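Local coordinates for protein UDP-galactopyranose mutase (PDB 3HDQ) that binds FAD and UDP-galactose and probably interconverts the pyranose and furanose forms of UDP-galactose, at residues 30-35 with 51-56; 42-47 with 381-386; 58-63 with 240-245. All blocks are in the same frame, centred on the assembly; numbering follows the deposited sequence.

Contact 1. Residues 30-35 with 51-56. With FAD (flavin-adenine dinucleotide), chain L.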
# COMPACT_ATOMS: atom_id res chain seq x y z
N PHE A 30 -13.05 -17.05 14.99
CA PHE A 30 -13.50 -16.71 13.63
C PHE A 30 -14.31 -17.83 12.98
O PHE A 30 -14.04 -19.01 13.18
CB PHE A 30 -12.32 -16.36 12.74
CG PHE A 30 -11.53 -15.17 13.21
CD1 PHE A 30 -10.41 -15.34 14.01
CD2 PHE A 30 -11.93 -13.88 12.88
CE1 PHE A 30 -9.68 -14.24 14.46
CE2 PHE A 30 -11.21 -12.77 13.32
CZ PHE A 30 -10.09 -12.95 14.12
N ASP A 31 -15.31 -17.44 12.20
CA ASP A 31 -16.07 -18.41 11.43
C ASP A 31 -15.17 -19.03 10.35
O ASP A 31 -15.28 -20.22 10.04
CB ASP A 31 -17.31 -17.76 10.81
CG ASP A 31 -18.26 -17.20 11.86
OD1 ASP A 31 -18.93 -18.00 12.54
OD2 ASP A 31 -18.33 -15.95 12.02
N TYR A 32 -14.29 -18.21 9.78
CA TYR A 32 -13.37 -18.67 8.73
C TYR A 32 -11.99 -18.06 8.86
O TYR A 32 -11.84 -16.84 8.99
CB TYR A 32 -13.90 -18.31 7.35
CG TYR A 32 -15.16 -19.01 6.94
CD1 TYR A 32 -15.12 -20.17 6.20
CD2 TYR A 32 -16.40 -18.49 7.28
CE1 TYR A 32 -16.28 -20.81 5.81
CE2 TYR A 32 -17.57 -19.12 6.89
CZ TYR A 32 -17.50 -20.29 6.16
OH TYR A 32 -18.66 -20.93 5.78
N LEU A 33 -10.98 -18.93 8.81
CA LEU A 33 -9.62 -18.49 8.60
C LEU A 33 -9.37 -18.70 7.11
O LEU A 33 -9.54 -19.80 6.59
CB LEU A 33 -8.65 -19.35 9.42
CG LEU A 33 -7.16 -19.33 9.09
CD1 LEU A 33 -6.62 -17.93 9.20
CD2 LEU A 33 -6.41 -20.27 10.03
N ILE A 34 -9.01 -17.62 6.41
CA ILE A 34 -8.75 -17.71 4.98
C ILE A 34 -7.26 -17.52 4.70
O ILE A 34 -6.67 -16.49 5.03
CB ILE A 34 -9.57 -16.68 4.21
CG1 ILE A 34 -11.06 -16.91 4.47
CG2 ILE A 34 -9.30 -16.78 2.73
CD1 ILE A 34 -11.96 -16.03 3.60
N VAL A 35 -6.64 -18.53 4.10
CA VAL A 35 -5.21 -18.52 3.84
C VAL A 35 -4.93 -18.05 2.41
O VAL A 35 -5.27 -18.74 1.44
CB VAL A 35 -4.58 -19.91 4.07
CG1 VAL A 35 -3.05 -19.80 4.13
CG2 VAL A 35 -5.12 -20.55 5.35
N SER A 51 -22.24 -11.69 4.45
CA SER A 51 -23.30 -12.52 5.01
C SER A 51 -23.22 -12.58 6.53
O SER A 51 -24.00 -13.29 7.16
CB SER A 51 -23.26 -13.93 4.41
OG SER A 51 -22.07 -14.59 4.81
N GLY A 52 -22.28 -11.84 7.11
CA GLY A 52 -22.21 -11.68 8.55
C GLY A 52 -21.25 -12.63 9.24
O GLY A 52 -21.28 -12.78 10.47
N GLN A 53 -20.38 -13.27 8.47
CA GLN A 53 -19.38 -14.17 9.03
C GLN A 53 -18.13 -13.41 9.38
O GLN A 53 -17.69 -12.55 8.62
CB GLN A 53 -19.02 -15.25 8.02
CG GLN A 53 -20.21 -16.05 7.56
CD GLN A 53 -20.80 -16.86 8.67
OE1 GLN A 53 -20.09 -17.61 9.35
NE2 GLN A 53 -22.10 -16.71 8.89
N ARG A 54 -17.54 -13.73 10.52
CA ARG A 54 -16.28 -13.13 10.92
C ARG A 54 -15.11 -13.80 10.20
O ARG A 54 -14.97 -15.02 10.22
CB ARG A 54 -16.09 -13.24 12.43
CG ARG A 54 -16.90 -12.22 13.19
CD ARG A 54 -17.13 -12.67 14.62
NE ARG A 54 -15.96 -12.47 15.46
CZ ARG A 54 -15.76 -13.11 16.60
NH1 ARG A 54 -16.65 -14.00 17.03
NH2 ARG A 54 -14.67 -12.87 17.32
N VAL A 55 -14.28 -12.99 9.57
CA VAL A 55 -13.21 -13.52 8.75
C VAL A 55 -11.83 -13.05 9.22
O VAL A 55 -11.63 -11.88 9.49
CB VAL A 55 -13.44 -13.15 7.27
CG1 VAL A 55 -12.32 -13.68 6.40
CG2 VAL A 55 -14.79 -13.68 6.80
N LEU A 56 -10.90 -13.99 9.34
CA LEU A 56 -9.50 -13.63 9.46
C LEU A 56 -8.85 -14.07 8.18
O LEU A 56 -8.89 -15.26 7.83
CB LEU A 56 -8.84 -14.32 10.66
CG LEU A 56 -7.33 -14.03 10.78
CD1 LEU A 56 -7.09 -12.56 11.05
CD2 LEU A 56 -6.68 -14.89 11.85
PA FAD L . -2.52 -16.28 -5.63
O1A FAD L . -2.44 -14.99 -6.19
O2A FAD L . -1.33 -16.98 -5.90
O5B FAD L . -2.69 -16.09 -4.10
C5B FAD L . -2.57 -17.09 -3.16
C4B FAD L . -1.99 -16.46 -1.94
O4B FAD L . -1.85 -17.41 -0.94
C3B FAD L . -0.59 -15.97 -2.24
O3B FAD L . -0.47 -14.59 -2.13
C2B FAD L . 0.27 -16.65 -1.23
O2B FAD L . 1.18 -15.75 -0.72
C1B FAD L . -0.72 -17.12 -0.21
N9A FAD L . -0.20 -18.25 0.56
C8A FAD L . 0.27 -19.42 0.11
N7A FAD L . 0.65 -20.16 1.12
C5A FAD L . 0.44 -19.48 2.24
C6A FAD L . 0.66 -19.76 3.57
N6A FAD L . 1.00 -20.94 3.95
N1A FAD L . 0.34 -18.85 4.51
C2A FAD L . -0.17 -17.65 4.15
N3A FAD L . -0.38 -17.39 2.84
C4A FAD L . -0.07 -18.27 1.90
N1 FAD L . -4.33 -13.83 -15.15
C2 FAD L . -5.09 -13.14 -16.00
O2 FAD L . -6.28 -13.23 -16.00
N3 FAD L . -4.49 -12.32 -16.87
C4 FAD L . -3.14 -12.19 -16.88
O4 FAD L . -2.59 -11.47 -17.64
C4X FAD L . -2.39 -12.91 -16.02
N5 FAD L . -1.05 -12.79 -16.04
C5X FAD L . -0.30 -13.51 -15.18
C6 FAD L . 1.06 -13.37 -15.21
C7 FAD L . 1.83 -14.09 -14.33
C7M FAD L . 3.30 -13.96 -14.36
C8 FAD L . 1.24 -14.93 -13.43
C8M FAD L . 2.12 -15.70 -12.52
C9 FAD L . -0.13 -15.06 -13.40
C9A FAD L . -0.92 -14.36 -14.28
N10 FAD L . -2.28 -14.47 -14.26
C10 FAD L . -3.00 -13.74 -15.14
C1' FAD L . -2.97 -15.45 -13.39
C2' FAD L . -3.32 -14.91 -12.03
O2' FAD L . -2.12 -14.60 -11.42
C3' FAD L . -4.05 -15.92 -11.15
O3' FAD L . -5.28 -16.29 -11.60
C4' FAD L . -4.49 -15.28 -9.88
O4' FAD L . -3.55 -14.28 -9.65
C5' FAD L . -4.52 -16.34 -8.82
O5' FAD L . -5.29 -16.05 -7.72
P FAD L . -5.18 -16.96 -6.46
O1P FAD L . -5.85 -16.36 -5.39
O2P FAD L . -5.81 -18.19 -6.79
O3P FAD L . -3.66 -17.20 -6.17
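D31 answers R54 with its side chain where a strand would use its backbone: the chain turns a corner at D31, and D31 OD2 takes the R54 amide N at 2.8 Å through its anti lone pair. With CG anti to the carbonyl carbon (chi1 -60°), the carboxylate is held on the side facing residues 51-56. R54 O in turn accepts from Y32 N at 3.3 Å and, weakly and at a poor angle, from D31 N. Beside them D31 OD1 and Q53 OE1, two acceptors with no bond between them, lie 3.4 Å apart, and OE1 also meets the edge of the Y32 ring. Past the corner regular parallel pairing takes over, L56 N to Y32 O at 3.0 Å and I34 N to L56 O at 2.8 Å. These two strands with helix 39-50 between them make a beta-alpha-beta crossover of the Rossmann fold that holds FAD. On the helix side of the sheet, I34 CD1 packs on V55 CG1 at 3.7 Å, and A45 touches both side chains. L33 and L56 point to the other side, running alongside each other with CD1 of L33 and CD2 of L56 4.0 Å apart. L56 CB sits squarely over the F30 ring, 3.6 Å from its centroid, a CH-pi contact; the R54 guanidinium is distant over the opposite face. M238 of the second subunit packs on both F30 and L56.

Contact 2. Residues 42-47 with 381-386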
# COMPACT_ATOMS: atom_id res chain seq x y z
N SER A 42 -9.70 -13.37 -1.25
CA SER A 42 -10.35 -12.08 -1.07
C SER A 42 -11.81 -12.09 -1.50
O SER A 42 -12.63 -11.43 -0.89
CB SER A 42 -9.59 -10.99 -1.83
OG SER A 42 -8.27 -10.88 -1.35
N VAL A 43 -12.12 -12.81 -2.57
CA VAL A 43 -13.50 -12.90 -3.02
C VAL A 43 -14.32 -13.64 -1.98
O VAL A 43 -15.42 -13.24 -1.65
CB VAL A 43 -13.62 -13.61 -4.38
CG1 VAL A 43 -15.09 -13.94 -4.67
CG2 VAL A 43 -13.05 -12.75 -5.49
N LEU A 44 -13.77 -14.73 -1.45
CA LEU A 44 -14.47 -15.48 -0.40
C LEU A 44 -14.53 -14.69 0.92
O LEU A 44 -15.52 -14.75 1.66
CB LEU A 44 -13.87 -16.87 -0.22
CG LEU A 44 -14.40 -17.88 -1.24
CD1 LEU A 44 -13.41 -19.02 -1.50
CD2 LEU A 44 -15.77 -18.43 -0.79
N ALA A 45 -13.49 -13.92 1.21
CA ALA A 45 -13.52 -13.07 2.40
C ALA A 45 -14.64 -12.04 2.26
O ALA A 45 -15.37 -11.78 3.21
CB ALA A 45 -12.18 -12.40 2.62
N GLU A 46 -14.77 -11.45 1.08
CA GLU A 46 -15.79 -10.42 0.86
C GLU A 46 -17.21 -10.99 0.94
O GLU A 46 -18.07 -10.42 1.61
CB GLU A 46 -15.56 -9.71 -0.49
CG GLU A 46 -16.51 -8.54 -0.74
CD GLU A 46 -17.84 -8.97 -1.34
OE1 GLU A 46 -17.85 -9.90 -2.18
OE2 GLU A 46 -18.87 -8.38 -0.99
N ARG A 47 -17.44 -12.10 0.24
CA ARG A 47 -18.74 -12.76 0.24
C ARG A 47 -19.15 -13.22 1.64
O ARG A 47 -20.24 -12.93 2.09
CB ARG A 47 -18.76 -13.95 -0.73
CG ARG A 47 -18.64 -13.55 -2.20
CD ARG A 47 -19.94 -12.93 -2.73
NE ARG A 47 -20.12 -11.57 -2.23
CZ ARG A 47 -21.30 -10.99 -2.05
NH1 ARG A 47 -21.37 -9.75 -1.58
NH2 ARG A 47 -22.41 -11.66 -2.33
N LEU A 381 -16.68 -17.52 -6.34
CA LEU A 381 -18.10 -17.22 -6.23
C LEU A 381 -18.90 -18.51 -6.14
O LEU A 381 -19.86 -18.60 -5.38
CB LEU A 381 -18.60 -16.39 -7.42
CG LEU A 381 -18.02 -14.98 -7.53
CD1 LEU A 381 -18.52 -14.30 -8.80
CD2 LEU A 381 -18.37 -14.16 -6.29
N ALA A 382 -18.50 -19.50 -6.92
CA ALA A 382 -19.21 -20.78 -6.93
C ALA A 382 -18.98 -21.55 -5.64
O ALA A 382 -19.86 -22.25 -5.15
CB ALA A 382 -18.82 -21.62 -8.15
N THR A 383 -17.77 -21.43 -5.08
CA THR A 383 -17.47 -22.04 -3.79
C THR A 383 -18.33 -21.40 -2.70
O THR A 383 -18.81 -22.08 -1.81
CB THR A 383 -15.98 -21.94 -3.44
OG1 THR A 383 -15.21 -22.70 -4.37
CG2 THR A 383 -15.70 -22.46 -2.05
N PHE A 384 -18.52 -20.08 -2.79
CA PHE A 384 -19.33 -19.37 -1.80
C PHE A 384 -20.77 -19.90 -1.79
O PHE A 384 -21.31 -20.19 -0.73
CB PHE A 384 -19.31 -17.86 -2.04
CG PHE A 384 -20.27 -17.10 -1.15
CD1 PHE A 384 -20.10 -17.09 0.22
CD2 PHE A 384 -21.34 -16.40 -1.70
CE1 PHE A 384 -20.97 -16.39 1.04
CE2 PHE A 384 -22.22 -15.70 -0.90
CZ PHE A 384 -22.04 -15.69 0.48
N ARG A 385 -21.37 -20.02 -2.97
CA ARG A 385 -22.72 -20.59 -3.08
C ARG A 385 -22.81 -22.01 -2.51
O ARG A 385 -23.83 -22.39 -1.92
CB ARG A 385 -23.21 -20.56 -4.53
CG ARG A 385 -23.77 -19.23 -4.97
CD ARG A 385 -24.22 -19.27 -6.43
NE ARG A 385 -23.25 -18.63 -7.33
CZ ARG A 385 -22.42 -19.29 -8.15
NH1 ARG A 385 -22.44 -20.61 -8.20
NH2 ARG A 385 -21.59 -18.60 -8.92
N ARG A 386 -21.77 -22.81 -2.69
CA ARG A 386 -21.75 -24.13 -2.07
C ARG A 386 -21.64 -24.06 -0.54
O ARG A 386 -22.38 -24.74 0.16
CB ARG A 386 -20.67 -25.03 -2.67
CG ARG A 386 -20.98 -25.49 -4.08
CD ARG A 386 -20.22 -26.76 -4.42
NE ARG A 386 -18.84 -26.67 -3.96
CZ ARG A 386 -17.85 -26.12 -4.65
NH1 ARG A 386 -18.08 -25.60 -5.86
NH2 ARG A 386 -16.63 -26.09 -4.13
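L381 and F384 of helix 373-388, the last helix of the chain, lie against V43, L44 and R47 of helix 39-50, the helix that follows the first strand of the Rossmann fold. The two short segments run at 40° to each other, with axes 9.4 Å apart at closest approach, and no hydrogen bond links them. L381 comes first: its CD2 branch meets V43 CG1 at 3.7 Å, the two side chains crossing at about a right angle, and the same methyl lies 4.1 Å from R47 CD. Y97 of helix 92-99 touches V43, R47 and L381. Next, T383 meets L44 through its methyl, CG2 4.2 Å from L44 CD1, while its OG1 bonds Q379 O in its own helix. F384 follows, and L44 and F384 run past each other pointing opposite ways, bringing L44 CD2 to 3.8 Å from F384 CB. With CG anti to the backbone N (chi1 173°), the F384 ring is carried across to R47. The R47 side chain curls back, and its guanidinium grips E46 side-on, NE to OE1 and NH1 to OE2; R100 also pairs with E46. That leaves the aliphatic part of R47 to the ring: R47 CB stands over the centre of one F384 face, 3.5 Å from the centroid, while F384 CE1 approaches R47 O at 3.7 Å.

Contact 3. Residues 58-63 with 240-245. With FAD (flavin-adenine dinucleotide), chain L.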
# COMPACT_ATOMS: atom_id res chain seq x y z
N VAL A 58 -5.31 -14.26 6.06
CA VAL A 58 -3.89 -14.20 6.34
C VAL A 58 -3.08 -14.40 5.05
O VAL A 58 -3.51 -15.11 4.14
CB VAL A 58 -3.53 -15.24 7.42
CG1 VAL A 58 -3.53 -16.65 6.85
CG2 VAL A 58 -2.19 -14.91 8.05
N ASP A 59 -1.93 -13.76 4.97
CA ASP A 59 -1.00 -14.03 3.87
C ASP A 59 0.42 -13.91 4.40
O ASP A 59 0.72 -13.03 5.21
CB ASP A 59 -1.23 -13.06 2.70
CG ASP A 59 -0.70 -13.60 1.37
OD1 ASP A 59 0.52 -13.85 1.24
OD2 ASP A 59 -1.52 -13.76 0.44
N ARG A 60 1.30 -14.79 3.95
CA ARG A 60 2.68 -14.73 4.39
C ARG A 60 3.40 -13.56 3.73
O ARG A 60 4.45 -13.13 4.22
CB ARG A 60 3.41 -16.04 4.07
CG ARG A 60 3.97 -16.11 2.66
CD ARG A 60 3.69 -17.45 2.00
NE ARG A 60 4.37 -18.57 2.65
CZ ARG A 60 4.26 -19.84 2.28
NH1 ARG A 60 3.49 -20.17 1.25
NH2 ARG A 60 4.91 -20.79 2.94
N ARG A 61 2.85 -13.05 2.63
CA ARG A 61 3.44 -11.86 2.00
C ARG A 61 3.08 -10.62 2.82
O ARG A 61 2.17 -10.68 3.64
CB ARG A 61 2.99 -11.74 0.55
CG ARG A 61 3.68 -12.74 -0.36
CD ARG A 61 2.98 -12.86 -1.69
NE ARG A 61 3.78 -13.64 -2.63
CZ ARG A 61 3.31 -14.19 -3.74
NH1 ARG A 61 2.03 -14.04 -4.06
NH2 ARG A 61 4.11 -14.90 -4.53
N PRO A 62 3.81 -9.52 2.62
CA PRO A 62 3.53 -8.33 3.44
C PRO A 62 2.48 -7.44 2.80
O PRO A 62 2.32 -6.31 3.23
CB PRO A 62 4.87 -7.57 3.44
CG PRO A 62 5.75 -8.24 2.37
CD PRO A 62 4.93 -9.30 1.68
N HIS A 63 1.77 -7.95 1.80
CA HIS A 63 0.76 -7.15 1.11
C HIS A 63 -0.40 -8.05 0.70
O HIS A 63 -0.25 -9.26 0.68
CB HIS A 63 1.37 -6.52 -0.14
CG HIS A 63 1.86 -7.52 -1.13
ND1 HIS A 63 1.00 -8.31 -1.86
CD2 HIS A 63 3.11 -7.89 -1.50
CE1 HIS A 63 1.70 -9.12 -2.64
NE2 HIS A 63 2.98 -8.88 -2.44
N ASN A 240 2.32 -10.75 6.51
CA ASN A 240 3.60 -11.25 6.96
C ASN A 240 3.44 -12.49 7.84
O ASN A 240 4.22 -12.72 8.76
CB ASN A 240 4.37 -10.16 7.70
CG ASN A 240 5.87 -10.34 7.59
OD1 ASN A 240 6.37 -10.78 6.55
ND2 ASN A 240 6.61 -10.02 8.65
N THR A 241 2.42 -13.29 7.54
CA THR A 241 2.01 -14.38 8.42
C THR A 241 1.68 -15.70 7.71
O THR A 241 0.67 -15.82 7.03
CB THR A 241 0.80 -13.95 9.26
OG1 THR A 241 1.11 -12.75 9.98
CG2 THR A 241 0.41 -15.05 10.24
N ASP A 242 2.54 -16.70 7.87
CA ASP A 242 2.21 -18.06 7.43
C ASP A 242 1.10 -18.57 8.34
O ASP A 242 1.22 -18.47 9.55
CB ASP A 242 3.44 -18.97 7.55
CG ASP A 242 3.28 -20.28 6.78
OD1 ASP A 242 2.37 -21.07 7.11
OD2 ASP A 242 4.08 -20.51 5.85
N TYR A 243 0.03 -19.12 7.77
CA TYR A 243 -1.09 -19.57 8.60
C TYR A 243 -0.59 -20.52 9.68
O TYR A 243 -1.13 -20.56 10.79
CB TYR A 243 -2.20 -20.24 7.78
CG TYR A 243 -1.90 -21.65 7.33
CD1 TYR A 243 -2.45 -22.75 7.97
CD2 TYR A 243 -1.06 -21.88 6.24
CE1 TYR A 243 -2.16 -24.05 7.55
CE2 TYR A 243 -0.77 -23.16 5.81
CZ TYR A 243 -1.32 -24.25 6.47
OH TYR A 243 -1.02 -25.52 6.03
N ARG A 244 0.45 -21.27 9.36
CA ARG A 244 0.99 -22.22 10.32
C ARG A 244 1.57 -21.56 11.58
O ARG A 244 1.55 -22.16 12.64
CB ARG A 244 2.01 -23.14 9.64
CG ARG A 244 1.35 -24.02 8.59
CD ARG A 244 2.35 -24.94 7.92
NE ARG A 244 3.28 -24.22 7.06
CZ ARG A 244 3.37 -24.38 5.74
NH1 ARG A 244 2.58 -25.26 5.13
NH2 ARG A 244 4.25 -23.68 5.04
N GLU A 245 2.05 -20.33 11.47
CA GLU A 245 2.54 -19.63 12.66
C GLU A 245 1.38 -19.25 13.60
O GLU A 245 1.61 -18.79 14.71
CB GLU A 245 3.33 -18.38 12.29
CG GLU A 245 4.49 -18.62 11.32
CD GLU A 245 5.14 -17.32 10.87
OE1 GLU A 245 4.85 -16.85 9.75
OE2 GLU A 245 5.92 -16.75 11.66
PA FAD L . -2.52 -16.28 -5.63
O1A FAD L . -2.44 -14.99 -6.19
O2A FAD L . -1.33 -16.98 -5.90
O5B FAD L . -2.69 -16.09 -4.10
C5B FAD L . -2.57 -17.09 -3.16
C4B FAD L . -1.99 -16.46 -1.94
O4B FAD L . -1.85 -17.41 -0.94
C3B FAD L . -0.59 -15.97 -2.24
O3B FAD L . -0.47 -14.59 -2.13
C2B FAD L . 0.27 -16.65 -1.23
O2B FAD L . 1.18 -15.75 -0.72
C1B FAD L . -0.72 -17.12 -0.21
N9A FAD L . -0.20 -18.25 0.56
C8A FAD L . 0.27 -19.42 0.11
N7A FAD L . 0.65 -20.16 1.12
C5A FAD L . 0.44 -19.48 2.24
C6A FAD L . 0.66 -19.76 3.57
N6A FAD L . 1.00 -20.94 3.95
N1A FAD L . 0.34 -18.85 4.51
C2A FAD L . -0.17 -17.65 4.15
N3A FAD L . -0.38 -17.39 2.84
C4A FAD L . -0.07 -18.27 1.90
N1 FAD L . -4.33 -13.83 -15.15
C2 FAD L . -5.09 -13.14 -16.00
O2 FAD L . -6.28 -13.23 -16.00
N3 FAD L . -4.49 -12.32 -16.87
C4 FAD L . -3.14 -12.19 -16.88
O4 FAD L . -2.59 -11.47 -17.64
C4X FAD L . -2.39 -12.91 -16.02
N5 FAD L . -1.05 -12.79 -16.04
C5X FAD L . -0.30 -13.51 -15.18
C6 FAD L . 1.06 -13.37 -15.21
C7 FAD L . 1.83 -14.09 -14.33
C7M FAD L . 3.30 -13.96 -14.36
C8 FAD L . 1.24 -14.93 -13.43
C8M FAD L . 2.12 -15.70 -12.52
C9 FAD L . -0.13 -15.06 -13.40
C9A FAD L . -0.92 -14.36 -14.28
N10 FAD L . -2.28 -14.47 -14.26
C10 FAD L . -3.00 -13.74 -15.14
C1' FAD L . -2.97 -15.45 -13.39
C2' FAD L . -3.32 -14.91 -12.03
O2' FAD L . -2.12 -14.60 -11.42
C3' FAD L . -4.05 -15.92 -11.15
O3' FAD L . -5.28 -16.29 -11.60
C4' FAD L . -4.49 -15.28 -9.88
O4' FAD L . -3.55 -14.28 -9.65
C5' FAD L . -4.52 -16.34 -8.82
O5' FAD L . -5.29 -16.05 -7.72
P FAD L . -5.18 -16.96 -6.46
O1P FAD L . -5.85 -16.36 -5.39
O2P FAD L . -5.81 -18.19 -6.79
O3P FAD L . -3.66 -17.20 -6.17
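T241 N donates to D59 O at 2.9 Å, and one residue back N240 N donates to R61 O, also at 2.9 Å, from above the carbonyl plane. With CG anti to the backbone N (chi1 -158°), the D59 carboxylate faces the FAD ribose. D59 OD1 accepts from FAD O2B at 2.8 Å and from R61 N, closing an Asx turn, while D59 OD2 accepts from FAD O3B at 2.9 Å and from A37 N. An alanine here would probably leave the ribose hydroxyls without this acceptor pair and the amides of R61 and A37 without their carboxylate partner. At the adenine, Y243 N donates to FAD N1A at 3.3 Å. D242 OD1 accepts from R244 N in a second Asx turn and, weakly, from FAD N6A; D242 OD2 pairs with R60 NH2 at 3.0 Å, the guanidinium and carboxylate planes nearly perpendicular. R60 lays its guanidinium face toward N6A. E245 OE1 takes D242 N, and K236 of the second subunit reaches N240 O. The contact joins the loops after strands 55-58 and 235-239, neighbours in the parallel sheet, with V58 touching L33 and Y243 touching V35 on strand 30-35.

Contact 3 comes after contact 1 along the chain and adjoins it: their centres are 16 Å apart, I34 O lies 2.8 Å from V58 N in a probable hydrogen bond, and V35 CG1 packs on Y243 CD2 at 3.6 Å. Both touch the adenine end of FAD and both reach the second subunit. Contact 2 lies on the helix side of contact 1, with centres 11 Å apart, and the two meet where I34 CD1 comes 3.5 Å from A45 N. Contacts 2 and 3 do not touch, their nearest atoms being about 8 Å apart. Contact 2 reaches the cofactor less directly, the V43 side chain staying about 8 Å from FAD.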